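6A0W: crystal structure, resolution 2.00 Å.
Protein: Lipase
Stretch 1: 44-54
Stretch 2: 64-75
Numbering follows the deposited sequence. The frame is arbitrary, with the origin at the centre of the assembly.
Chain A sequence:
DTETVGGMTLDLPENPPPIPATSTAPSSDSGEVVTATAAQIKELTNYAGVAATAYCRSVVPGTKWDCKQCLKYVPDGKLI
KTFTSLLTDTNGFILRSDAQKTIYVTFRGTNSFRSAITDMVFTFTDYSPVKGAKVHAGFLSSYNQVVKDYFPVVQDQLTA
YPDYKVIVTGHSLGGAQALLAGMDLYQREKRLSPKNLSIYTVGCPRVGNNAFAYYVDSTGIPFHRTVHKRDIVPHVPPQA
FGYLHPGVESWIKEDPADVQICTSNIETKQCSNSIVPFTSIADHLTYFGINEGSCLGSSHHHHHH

Stretch 1, residues 44-54: LTNYAGVAATA
Stretch 2, residues 64-75: KWDCKQCLKYVP

Two helical segments of the lipase chain pack nearly antiparallel: the axes of the first helix, already running when the stretch begins at Leu44, and helix 68-73 cross at -148° and approach to 8.5 Å. The register follows from the nearest CA pairs, Asn46 CA to Tyr73 CA (5.9 Å), Gly49 CA to Gln69 CA (6.0 Å) and Thr53 CA to Cys70 CA (6.2 Å). No hydrogen bond crosses the interface, so its 427 Å² of buried surface, both sides summed, rests on van der Waals contact.

Tyr73 contributes most, 103 Å². Its CA-to-CB bond points toward the first helix, and chi1 -64° (m) with chi2 -72° lays the long axis of the ring across it. Tyr73 CD2 lies 3.8 Å from Gly49 CA, Tyr73 CD1 3.6 Å from Asn46 CG, and Tyr73 OH 3.7 Å from Thr45 CG2; Thr45 O sits over one ring face. Glycine makes this fit possible: an ideal CB on Gly49 would point toward the second stretch and fall 2.3 Å from Tyr73 CD2, a clash.

Thr53, covering 75 Å², anchors the other end. Its chi1 of 62° (p) lets Thr53 OG1 donate to Val50 O at 2.6 Å, satisfying the hydroxyl within its own helical segment. Thr53 CG2 meets the disulfide, 3.6 Å from both Cys67 SG and Cys70 SG, whose 2.1 Å bond ties the N-cap residue Cys67 to the first turn of helix 68-73. Trp65 (chi1 -169°, t; chi2 -111°) reaches in obliquely, its CH2 3.4 Å from Thr53 OG1, while Trp65 NE1 donates to Val74 O (2.8 Å, 155°), linking the loop before the helix to the residue just after it.

Val50 and Val74, both t, add an apolar contact, CG2 to CG2 at 3.8 Å. Backbone bonds such as Gly49 N to Thr45 O (2.9 Å) and Tyr73 N to Gln69 O (2.9 Å) define the helices themselves.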

ATOM      1  N   LEU A  44       1.320  -8.790   8.673  1.00 26.25           N
ATOM      2  CA  LEU A  44       0.560  -7.898   7.806  1.00 31.01           C
ATOM      3  C   LEU A  44      -0.151  -6.848   8.651  1.00 36.47           C
ATOM      4  O   LEU A  44      -0.203  -5.663   8.300  1.00 30.84           O
ATOM      5  CB  LEU A  44      -0.465  -8.659   6.973  1.00 28.74           C
ATOM      6  CG  LEU A  44       0.145  -9.729   6.091  1.00 31.65           C
ATOM      7  CD1 LEU A  44      -0.978 -10.643   5.597  1.00 33.16           C
ATOM      8  CD2 LEU A  44       0.898  -9.080   4.922  1.00 34.25           C
ATOM      9  N   THR A  45      -0.619  -7.271   9.821  1.00 34.04           N
ATOM     10  CA  THR A  45      -1.361  -6.395  10.706  1.00 31.69           C
ATOM     11  C   THR A  45      -0.427  -5.296  11.175  1.00 28.29           C
ATOM     12  O   THR A  45      -0.843  -4.140  11.338  1.00 30.08           O
ATOM     13  CB  THR A  45      -1.942  -7.180  11.925  1.00 28.40           C
ATOM     14  OG1 THR A  45      -2.917  -8.114  11.456  1.00 31.45           O
ATOM     15  CG2 THR A  45      -2.608  -6.273  12.900  1.00 29.71           C
ATOM     16  N   ASN A  46       0.790  -5.682  11.527  1.00 28.21           N
ATOM     17  CA  ASN A  46       1.709  -4.731  12.165  1.00 34.03           C
ATOM     18  C   ASN A  46       2.101  -3.570  11.193  1.00 37.64           C
ATOM     19  O   ASN A  46       2.046  -2.387  11.547  1.00 34.64           O
ATOM     20  CB  ASN A  46       2.907  -5.479  12.743  1.00 37.50           C
ATOM     21  CG  ASN A  46       2.597  -6.134  14.119  1.00 65.00           C
ATOM     22  OD1 ASN A  46       3.376  -5.993  15.053  1.00 80.34           O
ATOM     23  ND2 ASN A  46       1.423  -6.780  14.268  1.00 61.98           N
ATOM     24  N   TYR A  47       2.343  -3.921   9.938  1.00 30.78           N
ATOM     25  CA  TYR A  47       2.631  -2.956   8.888  1.00 31.18           C
ATOM     26  C   TYR A  47       1.399  -2.190   8.395  1.00 35.31           C
ATOM     27  O   TYR A  47       1.528  -1.027   7.984  1.00 30.25           O
ATOM     28  CB  TYR A  47       3.374  -3.668   7.741  1.00 31.95           C
ATOM     29  CG  TYR A  47       4.704  -4.284   8.186  1.00 26.89           C
ATOM     30  CD1 TYR A  47       5.502  -3.639   9.135  1.00 33.32           C
ATOM     31  CD2 TYR A  47       5.171  -5.468   7.647  1.00 29.37           C
ATOM     32  CE1 TYR A  47       6.704  -4.175   9.549  1.00 35.20           C
ATOM     33  CE2 TYR A  47       6.388  -6.005   8.037  1.00 28.95           C
ATOM     34  CZ  TYR A  47       7.167  -5.322   8.940  1.00 35.11           C
ATOM     35  OH  TYR A  47       8.307  -5.878   9.418  1.00 31.27           O
ATOM     36  N   ALA A  48       0.211  -2.788   8.504  1.00 29.11           N
ATOM     37  CA  ALA A  48      -1.033  -2.053   8.340  1.00 28.62           C
ATOM     38  C   ALA A  48      -1.212  -0.987   9.405  1.00 28.89           C
ATOM     39  O   ALA A  48      -1.724   0.118   9.152  1.00 30.69           O
ATOM     40  CB  ALA A  48      -2.236  -2.980   8.324  1.00 31.16           C
ATOM     41  N   GLY A  49      -0.792  -1.317  10.608  1.00 29.59           N
ATOM     42  CA  GLY A  49      -0.862  -0.366  11.685  1.00 28.55           C
ATOM     43  C   GLY A  49       0.053   0.792  11.435  1.00 32.35           C
ATOM     44  O   GLY A  49      -0.326   1.935  11.712  1.00 32.44           O
ATOM     45  N   VAL A  50       1.286   0.512  10.999  1.00 31.65           N
ATOM     46  CA  VAL A  50       2.214   1.606  10.689  1.00 28.57           C
ATOM     47  C   VAL A  50       1.677   2.533   9.595  1.00 24.63           C
ATOM     48  O   VAL A  50       1.631   3.759   9.713  1.00 29.97           O
ATOM     49  CB  VAL A  50       3.600   1.062  10.300  1.00 32.72           C
ATOM     50  CG1 VAL A  50       4.556   2.218   9.978  1.00 28.83           C
ATOM     51  CG2 VAL A  50       4.175   0.232  11.439  1.00 29.77           C
ATOM     52  N   ALA A  51       1.091   1.935   8.586  1.00 25.72           N
ATOM     53  CA  ALA A  51       0.466   2.702   7.556  1.00 25.34           C
ATOM     54  C   ALA A  51      -0.638   3.596   8.062  1.00 31.62           C
ATOM     55  O   ALA A  51      -0.779   4.755   7.601  1.00 28.53           O
ATOM     56  CB  ALA A  51      -0.068   1.784   6.487  1.00 23.90           C
ATOM     57  N   ALA A  52      -1.374   3.106   9.063  1.00 26.89           N
ATOM     58  CA  ALA A  52      -2.471   3.894   9.630  1.00 25.77           C
ATOM     59  C   ALA A  52      -2.021   5.147  10.321  1.00 25.35           C
ATOM     60  O   ALA A  52      -2.797   6.106  10.424  1.00 29.70           O
ATOM     61  CB  ALA A  52      -3.312   3.038  10.605  1.00 29.66           C
ATOM     62  N   THR A  53      -0.814   5.132  10.878  1.00 26.66           N
ATOM     63  CA  THR A  53      -0.325   6.276  11.627  1.00 33.91           C
ATOM     64  C   THR A  53      -0.106   7.490  10.715  1.00 34.36           C
ATOM     65  O   THR A  53      -0.051   8.613  11.189  1.00 30.91           O
ATOM     66  CB  THR A  53       1.006   5.988  12.337  1.00 36.76           C
ATOM     67  OG1 THR A  53       2.024   5.682  11.372  1.00 33.53           O
ATOM     68  CG2 THR A  53       0.840   4.834  13.325  1.00 36.29           C
ATOM     69  N   ALA A  54      -0.042   7.280   9.408  1.00 31.45           N
ATOM     70  CA  ALA A  54       0.267   8.387   8.534  1.00 36.07           C
ATOM     71  C   ALA A  54      -0.873   9.385   8.485  1.00 38.97           C
ATOM     72  O   ALA A  54      -0.688  10.522   8.030  1.00 29.81           O
ATOM     73  CB  ALA A  54       0.573   7.890   7.145  1.00 28.60           C
ATOM     74  N   LYS A  64       5.473  13.949  15.972  1.00 41.36           N
ATOM     75  CA  LYS A  64       5.620  13.182  17.196  1.00 38.28           C
ATOM     76  C   LYS A  64       5.216  11.734  16.939  1.00 39.86           C
ATOM     77  O   LYS A  64       4.447  11.453  16.016  1.00 36.92           O
ATOM     78  CB  LYS A  64       4.743  13.807  18.291  1.00 52.95           C
ATOM     79  CG  LYS A  64       5.078  15.270  18.629  1.00 65.92           C
ATOM     80  CD  LYS A  64       4.406  15.757  19.916  1.00 76.68           C
ATOM     81  CE  LYS A  64       2.891  15.559  19.939  1.00 91.32           C
ATOM     82  NZ  LYS A  64       2.212  16.336  18.863  1.00100.08           N
ATOM     83  N   TRP A  65       5.743  10.822  17.744  1.00 37.60           N
ATOM     84  CA  TRP A  65       5.386   9.418  17.629  1.00 44.46           C
ATOM     85  C   TRP A  65       4.743   8.957  18.940  1.00 44.08           C
ATOM     86  O   TRP A  65       5.324   8.164  19.653  1.00 46.94           O
ATOM     87  CB  TRP A  65       6.614   8.569  17.283  1.00 36.92           C
ATOM     88  CG  TRP A  65       6.290   7.143  16.887  1.00 35.35           C
ATOM     89  CD1 TRP A  65       6.562   6.008  17.595  1.00 36.07           C
ATOM     90  CD2 TRP A  65       5.659   6.715  15.676  1.00 31.50           C
ATOM     91  NE1 TRP A  65       6.141   4.884  16.889  1.00 36.05           N
ATOM     92  CE2 TRP A  65       5.538   5.310  15.734  1.00 30.62           C
ATOM     93  CE3 TRP A  65       5.238   7.380  14.529  1.00 30.10           C
ATOM     94  CZ2 TRP A  65       5.014   4.583  14.707  1.00 32.59           C
ATOM     95  CZ3 TRP A  65       4.708   6.648  13.499  1.00 33.23           C
ATOM     96  CH2 TRP A  65       4.538   5.274  13.616  1.00 39.58           C
ATOM     97  N   ASP A  66       3.519   9.412  19.211  1.00 47.65           N
ATOM     98  CA  ASP A  66       2.830   9.083  20.472  1.00 54.19           C
ATOM     99  C   ASP A  66       1.376   8.699  20.239  1.00 47.71           C
ATOM    100  O   ASP A  66       0.618   8.548  21.173  1.00 47.23           O
ATOM    101  CB  ASP A  66       2.937  10.228  21.499  1.00 58.72           C
ATOM    102  CG  ASP A  66       2.428  11.560  20.963  1.00 56.48           C
ATOM    103  OD1 ASP A  66       1.598  11.577  20.034  1.00 52.42           O
ATOM    104  OD2 ASP A  66       2.911  12.612  21.420  1.00 73.40           O
ATOM    105  N   CYS A  67       1.014   8.442  18.992  1.00 43.86           N
ATOM    106  CA  CYS A  67      -0.358   8.172  18.659  1.00 44.82           C
ATOM    107  C   CYS A  67      -0.651   6.777  19.158  1.00 45.34           C
ATOM    108  O   CYS A  67       0.260   6.042  19.525  1.00 45.34           O
ATOM    109  CB  CYS A  67      -0.587   8.352  17.144  1.00 44.25           C
ATOM    110  SG  CYS A  67      -0.103   6.986  16.052  1.00 43.92           S
ATOM    111  N   LYS A  68      -1.920   6.402  19.165  1.00 46.51           N
ATOM    112  CA  LYS A  68      -2.304   5.094  19.652  1.00 38.92           C
ATOM    113  C   LYS A  68      -1.679   3.952  18.866  1.00 42.03           C
ATOM    114  O   LYS A  68      -1.027   3.082  19.455  1.00 42.51           O
ATOM    115  CB  LYS A  68      -3.830   4.970  19.642  1.00 58.10           C
ATOM    116  CG  LYS A  68      -4.363   3.676  20.268  1.00 75.17           C
ATOM    117  CD  LYS A  68      -5.860   3.469  20.035  1.00 82.42           C
ATOM    118  CE  LYS A  68      -6.712   4.593  20.611  1.00 96.33           C
ATOM    119  NZ  LYS A  68      -7.919   4.057  21.303  1.00 97.23           N
ATOM    120  N   GLN A  69      -1.872   3.909  17.547  1.00 40.27           N
ATOM    121  CA  GLN A  69      -1.296   2.790  16.779  1.00 41.92           C
ATOM    122  C   GLN A  69       0.245   2.878  16.714  1.00 36.34           C
ATOM    123  O   GLN A  69       0.932   1.855  16.652  1.00 35.19           O
ATOM    124  CB  GLN A  69      -1.903   2.656  15.371  1.00 39.57           C
ATOM    125  CG  GLN A  69      -3.413   2.822  15.312  1.00 42.00           C
ATOM    126  CD  GLN A  69      -4.173   1.647  15.924  1.00 49.36           C
ATOM    127  OE1 GLN A  69      -3.584   0.717  16.476  1.00 41.38           O
ATOM    128  NE2 GLN A  69      -5.471   1.606  15.665  1.00 53.07           N
ATOM    129  N   CYS A  70       0.768   4.090  16.866  1.00 39.48           N
ATOM    130  CA  CYS A  70       2.209   4.324  16.903  1.00 39.40           C
ATOM    131  C   CYS A  70       2.839   3.481  17.992  1.00 45.35           C
ATOM    132  O   CYS A  70       3.775   2.717  17.724  1.00 40.85           O
ATOM    133  CB  CYS A  70       2.519   5.798  17.183  1.00 35.02           C
ATOM    134  SG  CYS A  70       1.965   7.004  15.976  1.00 40.01           S
ATOM    135  N   LEU A  71       2.328   3.606  19.220  1.00 44.33           N
ATOM    136  CA  LEU A  71       2.995   2.988  20.375  1.00 48.24           C
ATOM    137  C   LEU A  71       2.647   1.521  20.505  1.00 37.09           C
ATOM    138  O   LEU A  71       3.460   0.716  20.910  1.00 47.29           O
ATOM    139  CB  LEU A  71       2.677   3.732  21.672  1.00 55.64           C
ATOM    140  CG  LEU A  71       3.107   5.204  21.759  1.00 52.44           C
ATOM    141  CD1 LEU A  71       2.790   5.732  23.147  1.00 59.69           C
ATOM    142  CD2 LEU A  71       4.573   5.413  21.437  1.00 57.53           C
ATOM    143  N   LYS A  72       1.489   1.150  20.001  1.00 39.26           N
ATOM    144  CA  LYS A  72       1.147  -0.242  19.898  1.00 36.33           C
ATOM    145  C   LYS A  72       2.085  -0.997  18.961  1.00 45.73           C
ATOM    146  O   LYS A  72       2.475  -2.093  19.287  1.00 40.41           O
ATOM    147  CB  LYS A  72      -0.259  -0.368  19.352  1.00 40.88           C
ATOM    148  CG  LYS A  72      -0.761  -1.797  19.277  1.00 44.75           C
ATOM    149  CD  LYS A  72      -2.258  -1.804  19.074  1.00 51.10           C
ATOM    150  CE  LYS A  72      -2.774  -3.209  19.248  1.00 61.69           C
ATOM    151  NZ  LYS A  72      -4.239  -3.119  19.471  1.00 74.93           N
ATOM    152  N   TYR A  73       2.306  -0.519  17.733  1.00 39.38           N
ATOM    153  CA  TYR A  73       3.047  -1.337  16.757  1.00 41.18           C
ATOM    154  C   TYR A  73       4.561  -1.034  16.704  1.00 34.19           C
ATOM    155  O   TYR A  73       5.359  -1.894  16.372  1.00 35.98           O
ATOM    156  CB  TYR A  73       2.388  -1.290  15.369  1.00 35.09           C
ATOM    157  CG  TYR A  73       0.993  -1.894  15.351  1.00 36.52           C
ATOM    158  CD1 TYR A  73       0.815  -3.285  15.463  1.00 41.21           C
ATOM    159  CD2 TYR A  73      -0.159  -1.084  15.305  1.00 37.04           C
ATOM    160  CE1 TYR A  73      -0.450  -3.847  15.507  1.00 37.88           C
ATOM    161  CE2 TYR A  73      -1.434  -1.645  15.362  1.00 41.10           C
ATOM    162  CZ  TYR A  73      -1.568  -3.019  15.484  1.00 40.59           C
ATOM    163  OH  TYR A  73      -2.808  -3.603  15.524  1.00 39.79           O
ATOM    164  N   VAL A  74       4.968   0.174  17.043  1.00 37.17           N
ATOM    165  CA  VAL A  74       6.389   0.499  17.097  1.00 37.65           C
ATOM    166  C   VAL A  74       6.690   1.319  18.347  1.00 40.36           C
ATOM    167  O   VAL A  74       6.908   2.540  18.265  1.00 36.68           O
ATOM    168  CB  VAL A  74       6.871   1.299  15.878  1.00 35.90           C
ATOM    169  CG1 VAL A  74       8.386   1.186  15.807  1.00 36.67           C
ATOM    170  CG2 VAL A  74       6.228   0.799  14.592  1.00 35.43           C
ATOM    171  N   PRO A  75       6.655   0.650  19.514  1.00 42.95           N
ATOM    172  CA  PRO A  75       6.736   1.385  20.773  1.00 43.40           C
ATOM    173  C   PRO A  75       8.027   2.167  20.909  1.00 40.73           C
ATOM    174  O   PRO A  75       8.018   3.232  21.484  1.00 39.77           O
ATOM    175  CB  PRO A  75       6.637   0.291  21.848  1.00 42.22           C
ATOM    176  CG  PRO A  75       6.511  -1.014  21.126  1.00 45.57           C
ATOM    177  CD  PRO A  75       6.114  -0.704  19.708  1.00 42.78           C
TER